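Local coordinates for protein Alpha/beta hydrolase (Pseudomonas aeruginosa PAO1, PDB 4R1D) that probably acts as a secreted lipase effector of the H2 type VI secretion system, binds calcium, and is held in complex by the protein Tli4, at residues R333-G346 against H438-T450. Sequence-based numbering, arbitrary orientation.
Sequences REGRPWLFLCDAQG and HSWRDLIWKGDPT
The guanidinium of R333 lies flat on that of R441, their centres 3.5 Å apart and their planes only 9° from parallel. P337 O sits over the opposite face of R333, and at its edge is the carboxylate of D442, whose OD1 accepts from both NH2 (2.8 Å) and NH1 (3.0 Å) of R333. NH2 approaches OD1 from the syn side and NH1 nearly head-on, so a single oxygen grips the end of the extended R333 chain. The like charges of the stack are probably offset by D442, by D490, which also pairs with R333, and by D503, which pairs with R441. D442 OD2 accepts a hydrogen bond from L483 N.

Beyond this buried charge cluster the backbones of 339-342 and 443-446 run parallel. F340 N donates a hydrogen bond to L443 O and F340 O accepts one from W445 N; C342 repeats the scheme with W445 O and G447 N, and L443 N reaches back to W338 O. A classic beta bulge sets W338 and L339 both against Y359. On the face carrying L339, L341, L443 and W445, the CD1 atoms of L339 and L443 meet at 3.8 Å, and L341 CD1 comes equally near W445 CD1. With its CG anti to the carbonyl carbon (chi1 -81°), W445 lies alongside L341, and its NE1 is hydrogen-bonded to Y291 OH of helix 289-296. C342 SG touches I444 CG2 (3.9 Å) on the other face. Strands 339-342 and 443-446 form the parallel centre of a small mixed sheet, flanked by antiparallel strands 358-359 and 477-479 and separate from the parallel six-stranded sheet of this alpha/beta-hydrolase.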
ATOM      1  N   ARG A 333      -6.173  22.377   8.084  1.00 13.26           N
ATOM      2  CA  ARG A 333      -5.650  23.673   8.531  1.00 16.22           C
ATOM      3  C   ARG A 333      -6.763  24.727   8.492  1.00 19.31           C
ATOM      4  O   ARG A 333      -6.516  25.910   8.236  1.00 19.11           O
ATOM      5  CB  ARG A 333      -4.460  24.074   7.650  1.00 16.07           C
ATOM      6  CG  ARG A 333      -3.508  25.107   8.253  1.00 18.62           C
ATOM      7  CD  ARG A 333      -2.176  25.078   7.522  1.00 21.07           C
ATOM      8  NE  ARG A 333      -1.280  26.149   7.941  1.00 18.05           N
ATOM      9  CZ  ARG A 333       0.009  26.208   7.632  1.00 16.40           C
ATOM     10  NH1 ARG A 333       0.586  25.228   6.925  1.00 16.77           N
ATOM     11  NH2 ARG A 333       0.728  27.243   8.044  1.00 17.51           N
ATOM     12  N   GLU A 334      -7.989  24.279   8.755  1.00 18.37           N
ATOM     13  CA  GLU A 334      -9.165  25.142   8.756  1.00 19.04           C
ATOM     14  C   GLU A 334      -9.263  25.960   7.461  1.00 23.21           C
ATOM     15  O   GLU A 334      -9.707  27.111   7.470  1.00 22.83           O
ATOM     16  CB  GLU A 334      -9.157  26.063   9.993  1.00 20.22           C
ATOM     17  CG  GLU A 334      -9.195  25.320  11.346  1.00 29.57           C
ATOM     18  CD  GLU A 334      -8.918  26.226  12.548  1.00 40.02           C
ATOM     19  OE1 GLU A 334      -7.960  27.030  12.493  1.00 41.44           O
ATOM     20  OE2 GLU A 334      -9.651  26.129  13.561  1.00 38.03           O
ATOM     21  N   GLY A 335      -8.842  25.360   6.351  1.00 19.05           N
ATOM     22  CA  GLY A 335      -8.941  25.988   5.044  1.00 21.48           C
ATOM     23  C   GLY A 335      -7.811  26.945   4.698  1.00 17.85           C
ATOM     24  O   GLY A 335      -7.783  27.506   3.598  1.00 22.13           O
ATOM     25  N   ARG A 336      -6.863  27.127   5.612  1.00 21.19           N
ATOM     26  CA  ARG A 336      -5.753  28.048   5.347  1.00 18.41           C
ATOM     27  C   ARG A 336      -4.684  27.423   4.453  1.00 21.70           C
ATOM     28  O   ARG A 336      -4.600  26.199   4.338  1.00 18.05           O
ATOM     29  CB  ARG A 336      -5.146  28.569   6.647  1.00 17.24           C
ATOM     30  CG  ARG A 336      -6.078  29.493   7.426  1.00 25.35           C
ATOM     31  CD  ARG A 336      -5.393  30.087   8.647  1.00 25.69           C
ATOM     32  NE  ARG A 336      -4.980  29.038   9.572  1.00 24.32           N
ATOM     33  CZ  ARG A 336      -5.784  28.476  10.464  1.00 24.68           C
ATOM     34  NH1 ARG A 336      -7.041  28.881  10.570  1.00 23.21           N
ATOM     35  NH2 ARG A 336      -5.325  27.519  11.256  1.00 27.34           N
ATOM     36  N   PRO A 337      -3.869  28.267   3.803  1.00 20.97           N
ATOM     37  CA  PRO A 337      -2.811  27.758   2.926  1.00 17.95           C
ATOM     38  C   PRO A 337      -1.679  27.047   3.658  1.00 18.55           C
ATOM     39  O   PRO A 337      -1.416  27.313   4.833  1.00 19.39           O
ATOM     40  CB  PRO A 337      -2.290  29.021   2.239  1.00 18.46           C
ATOM     41  CG  PRO A 337      -2.603  30.132   3.203  1.00 17.00           C
ATOM     42  CD  PRO A 337      -3.934  29.740   3.800  1.00 19.68           C
ATOM     43  N   TRP A 338      -1.026  26.133   2.945  1.00 16.26           N
ATOM     44  CA  TRP A 338       0.112  25.392   3.467  1.00 17.46           C
ATOM     45  C   TRP A 338       1.251  25.318   2.460  1.00 17.46           C
ATOM     46  O   TRP A 338       2.327  24.839   2.767  1.00 17.35           O
ATOM     47  CB  TRP A 338      -0.323  23.988   3.890  1.00 16.05           C
ATOM     48  CG  TRP A 338      -1.094  23.210   2.849  1.00 18.58           C
ATOM     49  CD1 TRP A 338      -2.452  23.121   2.734  1.00 17.01           C
ATOM     50  CD2 TRP A 338      -0.551  22.391   1.805  1.00 14.77           C
ATOM     51  NE1 TRP A 338      -2.786  22.298   1.685  1.00 15.43           N
ATOM     52  CE2 TRP A 338      -1.638  21.847   1.093  1.00 17.20           C
ATOM     53  CE3 TRP A 338       0.749  22.075   1.400  1.00 15.26           C
ATOM     54  CZ2 TRP A 338      -1.466  20.990  -0.003  1.00 17.41           C
ATOM     55  CZ3 TRP A 338       0.918  21.228   0.305  1.00 18.25           C
ATOM     56  CH2 TRP A 338      -0.187  20.698  -0.377  1.00 16.67           C
ATOM     57  N   LEU A 339       1.013  25.802   1.245  1.00 15.43           N
ATOM     58  CA  LEU A 339       2.030  25.743   0.212  1.00 16.05           C
ATOM     59  C   LEU A 339       2.381  27.169  -0.132  1.00 18.63           C
ATOM     60  O   LEU A 339       1.546  27.898  -0.663  1.00 16.51           O
ATOM     61  CB  LEU A 339       1.496  25.036  -1.035  1.00 15.09           C
ATOM     62  CG  LEU A 339       2.420  25.031  -2.262  1.00 17.56           C
ATOM     63  CD1 LEU A 339       3.713  24.269  -1.996  1.00 16.90           C
ATOM     64  CD2 LEU A 339       1.720  24.448  -3.492  1.00 18.18           C
ATOM     65  N   PHE A 340       3.606  27.561   0.183  1.00 17.47           N
ATOM     66  CA  PHE A 340       4.003  28.966   0.099  1.00 19.87           C
ATOM     67  C   PHE A 340       5.118  29.201  -0.906  1.00 20.29           C
ATOM     68  O   PHE A 340       6.153  28.537  -0.875  1.00 18.99           O
ATOM     69  CB  PHE A 340       4.453  29.471   1.474  1.00 20.40           C
ATOM     70  CG  PHE A 340       3.448  29.249   2.563  1.00 20.60           C
ATOM     71  CD1 PHE A 340       2.409  30.146   2.761  1.00 20.87           C
ATOM     72  CD2 PHE A 340       3.535  28.136   3.387  1.00 17.48           C
ATOM     73  CE1 PHE A 340       1.486  29.951   3.766  1.00 22.27           C
ATOM     74  CE2 PHE A 340       2.618  27.926   4.393  1.00 20.88           C
ATOM     75  CZ  PHE A 340       1.583  28.838   4.592  1.00 21.93           C
ATOM     76  N   LEU A 341       4.915  30.176  -1.789  1.00 18.72           N
ATOM     77  CA  LEU A 341       5.940  30.582  -2.727  1.00 16.54           C
ATOM     78  C   LEU A 341       6.544  31.885  -2.210  1.00 26.60           C
ATOM     79  O   LEU A 341       5.860  32.906  -2.168  1.00 22.46           O
ATOM     80  CB  LEU A 341       5.324  30.798  -4.109  1.00 21.72           C
ATOM     81  CG  LEU A 341       5.160  29.600  -5.058  1.00 28.57           C
ATOM     82  CD1 LEU A 341       4.847  28.281  -4.349  1.00 19.92           C
ATOM     83  CD2 LEU A 341       4.129  29.902  -6.138  1.00 24.19           C
ATOM     84  N   CYS A 342       7.812  31.840  -1.807  1.00 22.06           N
ATOM     85  CA  CYS A 342       8.456  32.967  -1.123  1.00 23.99           C
ATOM     86  C   CYS A 342       9.690  33.442  -1.871  1.00 24.79           C
ATOM     87  O   CYS A 342      10.273  32.699  -2.664  1.00 23.21           O
ATOM     88  CB  CYS A 342       8.881  32.559   0.289  1.00 23.37           C
ATOM     89  SG  CYS A 342       7.539  31.996   1.352  1.00 24.97           S
ATOM     90  N   ASP A 343      10.100  34.680  -1.603  1.00 26.54           N
ATOM     91  CA  ASP A 343      11.324  35.205  -2.186  1.00 26.54           C
ATOM     92  C   ASP A 343      12.532  34.862  -1.306  1.00 31.75           C
ATOM     93  O   ASP A 343      12.388  34.208  -0.266  1.00 28.12           O
ATOM     94  CB  ASP A 343      11.219  36.720  -2.430  1.00 28.90           C
ATOM     95  CG  ASP A 343      11.055  37.528  -1.144  1.00 33.05           C
ATOM     96  OD1 ASP A 343      11.460  37.062  -0.057  1.00 29.38           O
ATOM     97  OD2 ASP A 343      10.530  38.659  -1.224  1.00 34.32           O
ATOM     98  N   ALA A 344      13.712  35.311  -1.728  1.00 29.84           N
ATOM     99  CA  ALA A 344      14.959  35.034  -1.013  1.00 33.65           C
ATOM    100  C   ALA A 344      14.938  35.479   0.449  1.00 38.16           C
ATOM    101  O   ALA A 344      15.641  34.910   1.282  1.00 40.31           O
ATOM    102  CB  ALA A 344      16.141  35.665  -1.744  1.00 37.62           C
ATOM    103  N   GLN A 345      14.138  36.495   0.764  1.00 38.05           N
ATOM    104  CA  GLN A 345      14.029  36.977   2.140  1.00 36.23           C
ATOM    105  C   GLN A 345      12.953  36.231   2.933  1.00 38.77           C
ATOM    106  O   GLN A 345      12.686  36.558   4.090  1.00 41.29           O
ATOM    107  CB  GLN A 345      13.744  38.483   2.170  1.00 43.24           C
ATOM    108  CG  GLN A 345      14.887  39.357   1.663  1.00 47.61           C
ATOM    109  CD  GLN A 345      15.228  39.095   0.206  1.00 41.27           C
ATOM    110  OE1 GLN A 345      14.459  39.431  -0.697  1.00 53.88           O
ATOM    111  NE2 GLN A 345      16.380  38.481  -0.029  1.00 47.33           N
ATOM    112  N   GLY A 346      12.324  35.241   2.302  1.00 33.95           N
ATOM    113  CA  GLY A 346      11.327  34.425   2.969  1.00 30.67           C
ATOM    114  C   GLY A 346       9.932  35.016   2.948  1.00 32.76           C
ATOM    115  O   GLY A 346       9.014  34.492   3.581  1.00 32.57           O
ATOM    116  N   HIS A 438       9.505  19.284  12.179  1.00 24.75           N
ATOM    117  CA  HIS A 438       8.896  20.265  11.278  1.00 21.41           C
ATOM    118  C   HIS A 438       7.776  19.675  10.426  1.00 20.21           C
ATOM    119  O   HIS A 438       6.813  20.372  10.093  1.00 21.93           O
ATOM    120  CB  HIS A 438       9.954  20.978  10.416  1.00 28.71           C
ATOM    121  CG  HIS A 438      10.405  20.201   9.217  1.00 29.89           C
ATOM    122  ND1 HIS A 438      11.393  19.241   9.278  1.00 38.38           N
ATOM    123  CD2 HIS A 438      10.027  20.270   7.916  1.00 23.66           C
ATOM    124  CE1 HIS A 438      11.590  18.738   8.071  1.00 31.46           C
ATOM    125  NE2 HIS A 438      10.773  19.345   7.228  1.00 28.81           N
ATOM    126  N   SER A 439       7.922  18.399  10.070  1.00 18.68           N
ATOM    127  CA  SER A 439       6.856  17.631   9.431  1.00 15.13           C
ATOM    128  C   SER A 439       6.384  18.220   8.096  1.00 18.04           C
ATOM    129  O   SER A 439       5.254  17.965   7.679  1.00 16.35           O
ATOM    130  CB  SER A 439       5.655  17.515  10.376  1.00 18.53           C
ATOM    131  OG  SER A 439       6.028  17.046  11.666  1.00 19.02           O
ATOM    132  N   TRP A 440       7.244  18.990   7.434  1.00 17.77           N
ATOM    133  CA  TRP A 440       6.876  19.680   6.193  1.00 19.57           C
ATOM    134  C   TRP A 440       5.560  20.436   6.333  1.00 17.30           C
ATOM    135  O   TRP A 440       4.793  20.572   5.371  1.00 18.94           O
ATOM    136  CB  TRP A 440       6.826  18.685   5.017  1.00 18.72           C
ATOM    137  CG  TRP A 440       8.159  18.068   4.808  1.00 19.52           C
ATOM    138  CD1 TRP A 440       8.535  16.794   5.113  1.00 21.46           C
ATOM    139  CD2 TRP A 440       9.329  18.726   4.310  1.00 19.35           C
ATOM    140  NE1 TRP A 440       9.868  16.609   4.815  1.00 22.11           N
ATOM    141  CE2 TRP A 440      10.376  17.783   4.319  1.00 21.06           C
ATOM    142  CE3 TRP A 440       9.590  20.020   3.847  1.00 20.56           C
ATOM    143  CZ2 TRP A 440      11.662  18.093   3.887  1.00 21.66           C
ATOM    144  CZ3 TRP A 440      10.863  20.329   3.417  1.00 19.95           C
ATOM    145  CH2 TRP A 440      11.888  19.372   3.441  1.00 22.94           C
ATOM    146  N   ARG A 441       5.321  20.958   7.530  1.00 19.40           N
ATOM    147  CA  ARG A 441       4.041  21.577   7.840  1.00 18.01           C
ATOM    148  C   ARG A 441       3.812  22.829   6.987  1.00 16.97           C
ATOM    149  O   ARG A 441       2.708  23.063   6.499  1.00 15.11           O
ATOM    150  CB  ARG A 441       3.964  21.895   9.330  1.00 17.73           C
ATOM    151  CG  ARG A 441       2.616  22.434   9.771  1.00 12.74           C
ATOM    152  CD  ARG A 441       2.599  23.980   9.811  1.00 19.04           C
ATOM    153  NE  ARG A 441       1.283  24.444  10.214  1.00 18.76           N
ATOM    154  CZ  ARG A 441       1.039  25.532  10.946  1.00 19.95           C
ATOM    155  NH1 ARG A 441       2.031  26.304  11.375  1.00 16.68           N
ATOM    156  NH2 ARG A 441      -0.210  25.827  11.256  1.00 17.97           N
ATOM    157  N   ASP A 442       4.852  23.642   6.831  1.00 19.95           N
ATOM    158  CA  ASP A 442       4.827  24.707   5.838  1.00 17.86           C
ATOM    159  C   ASP A 442       5.664  24.237   4.681  1.00 18.68           C
ATOM    160  O   ASP A 442       6.861  23.991   4.837  1.00 24.96           O
ATOM    161  CB  ASP A 442       5.415  26.014   6.384  1.00 18.74           C
ATOM    162  CG  ASP A 442       4.562  26.624   7.471  1.00 21.99           C
ATOM    163  OD1 ASP A 442       3.337  26.396   7.459  1.00 23.23           O
ATOM    164  OD2 ASP A 442       5.107  27.337   8.340  1.00 24.11           O
ATOM    165  N   LEU A 443       5.036  24.084   3.524  1.00 16.77           N
ATOM    166  CA  LEU A 443       5.736  23.605   2.361  1.00 17.33           C
ATOM    167  C   LEU A 443       6.150  24.859   1.612  1.00 21.35           C
ATOM    168  O   LEU A 443       5.306  25.556   1.058  1.00 18.40           O
ATOM    169  CB  LEU A 443       4.810  22.739   1.512  1.00 16.82           C
ATOM    170  CG  LEU A 443       5.464  21.734   0.561  1.00 17.47           C
ATOM    171  CD1 LEU A 443       6.518  22.417  -0.295  1.00 21.03           C
ATOM    172  CD2 LEU A 443       6.074  20.599   1.349  1.00 20.13           C
ATOM    173  N   ILE A 444       7.446  25.145   1.609  1.00 16.97           N
ATOM    174  CA  ILE A 444       7.942  26.417   1.084  1.00 18.15           C
ATOM    175  C   ILE A 444       8.869  26.262  -0.111  1.00 19.13           C
ATOM    176  O   ILE A 444       9.874  25.568  -0.043  1.00 19.22           O
ATOM    177  CB  ILE A 444       8.714  27.191   2.167  1.00 18.50           C
ATOM    178  CG1 ILE A 444       7.819  27.458   3.380  1.00 21.11           C
ATOM    179  CG2 ILE A 444       9.275  28.495   1.590  1.00 20.10           C
ATOM    180  CD1 ILE A 444       8.615  27.611   4.691  1.00 22.70           C
ATOM    181  N   TRP A 445       8.517  26.922  -1.213  1.00 15.74           N
ATOM    182  CA  TRP A 445       9.406  27.040  -2.354  1.00 14.89           C
ATOM    183  C   TRP A 445      10.013  28.424  -2.226  1.00 22.81           C
ATOM    184  O   TRP A 445       9.298  29.422  -2.313  1.00 22.20           O
ATOM    185  CB  TRP A 445       8.617  27.014  -3.657  1.00 18.51           C
ATOM    186  CG  TRP A 445       8.205  25.665  -4.176  1.00 18.35           C
ATOM    187  CD1 TRP A 445       6.950  25.113  -4.130  1.00 23.05           C
ATOM    188  CD2 TRP A 445       9.026  24.731  -4.882  1.00 19.56           C
ATOM    189  NE1 TRP A 445       6.949  23.886  -4.751  1.00 19.42           N
ATOM    190  CE2 TRP A 445       8.211  23.628  -5.219  1.00 19.76           C
ATOM    191  CE3 TRP A 445      10.372  24.715  -5.260  1.00 17.28           C
ATOM    192  CZ2 TRP A 445       8.700  22.521  -5.910  1.00 16.75           C
ATOM    193  CZ3 TRP A 445      10.855  23.616  -5.949  1.00 20.22           C
ATOM    194  CH2 TRP A 445      10.022  22.528  -6.255  1.00 20.62           C
ATOM    195  N   LYS A 446      11.319  28.486  -2.014  1.00 20.63           N
ATOM    196  CA  LYS A 446      11.987  29.769  -1.835  1.00 22.93           C
ATOM    197  C   LYS A 446      12.861  30.066  -3.045  1.00 23.81           C
ATOM    198  O   LYS A 446      13.682  29.244  -3.444  1.00 23.13           O
ATOM    199  CB  LYS A 446      12.819  29.737  -0.554  1.00 23.36           C
ATOM    200  CG  LYS A 446      13.536  31.032  -0.249  1.00 28.88           C
ATOM    201  CD  LYS A 446      14.433  30.885   0.965  1.00 31.51           C
ATOM    202  CE  LYS A 446      13.655  31.046   2.252  1.00 39.58           C
ATOM    203  NZ  LYS A 446      14.567  31.326   3.402  1.00 52.04           N
ATOM    204  N   GLY A 447      12.666  31.235  -3.653  1.00 23.81           N
ATOM    205  CA  GLY A 447      13.410  31.592  -4.846  1.00 21.59           C
ATOM    206  C   GLY A 447      12.580  32.418  -5.812  1.00 22.44           C
ATOM    207  O   GLY A 447      11.470  32.824  -5.484  1.00 25.55           O
ATOM    208  N   ASP A 448      13.114  32.654  -7.005  1.00 23.76           N
ATOM    209  CA  ASP A 448      12.461  33.515  -7.990  1.00 28.19           C
ATOM    210  C   ASP A 448      11.812  32.700  -9.108  1.00 23.50           C
ATOM    211  O   ASP A 448      12.505  32.113  -9.928  1.00 26.92           O
ATOM    212  CB  ASP A 448      13.479  34.502  -8.572  1.00 26.33           C
ATOM    213  CG  ASP A 448      12.911  35.320  -9.709  1.00 29.95           C
ATOM    214  OD1 ASP A 448      11.679  35.508  -9.747  1.00 30.48           O
ATOM    215  OD2 ASP A 448      13.699  35.778 -10.563  1.00 37.08           O
ATOM    216  N   PRO A 449      10.470  32.656  -9.132  1.00 23.69           N
ATOM    217  CA  PRO A 449       9.706  31.877 -10.115  1.00 22.71           C
ATOM    218  C   PRO A 449       9.690  32.508 -11.501  1.00 28.93           C
ATOM    219  O   PRO A 449       9.237  31.870 -12.446  1.00 27.73           O
ATOM    220  CB  PRO A 449       8.285  31.875  -9.545  1.00 30.17           C
ATOM    221  CG  PRO A 449       8.405  32.377  -8.143  1.00 29.56           C
ATOM    222  CD  PRO A 449       9.610  33.231  -8.087  1.00 22.72           C
ATOM    223  N   THR A 450      10.173  33.742 -11.621  1.00 27.48           N
ATOM    224  CA  THR A 450      10.071  34.474 -12.883  1.00 29.00           C
ATOM    225  C   THR A 450      10.493  33.656 -14.108  1.00 27.40           C
ATOM    226  O   THR A 450       9.727  33.528 -15.061  1.00 32.50           O
ATOM    227  CB  THR A 450      10.853  35.803 -12.846  1.00 28.00           C
ATOM    228  OG1 THR A 450      10.393  36.606 -11.746  1.00 32.49           O
ATOM    229  CG2 THR A 450      10.658  36.558 -14.148  1.00 32.69           C
TER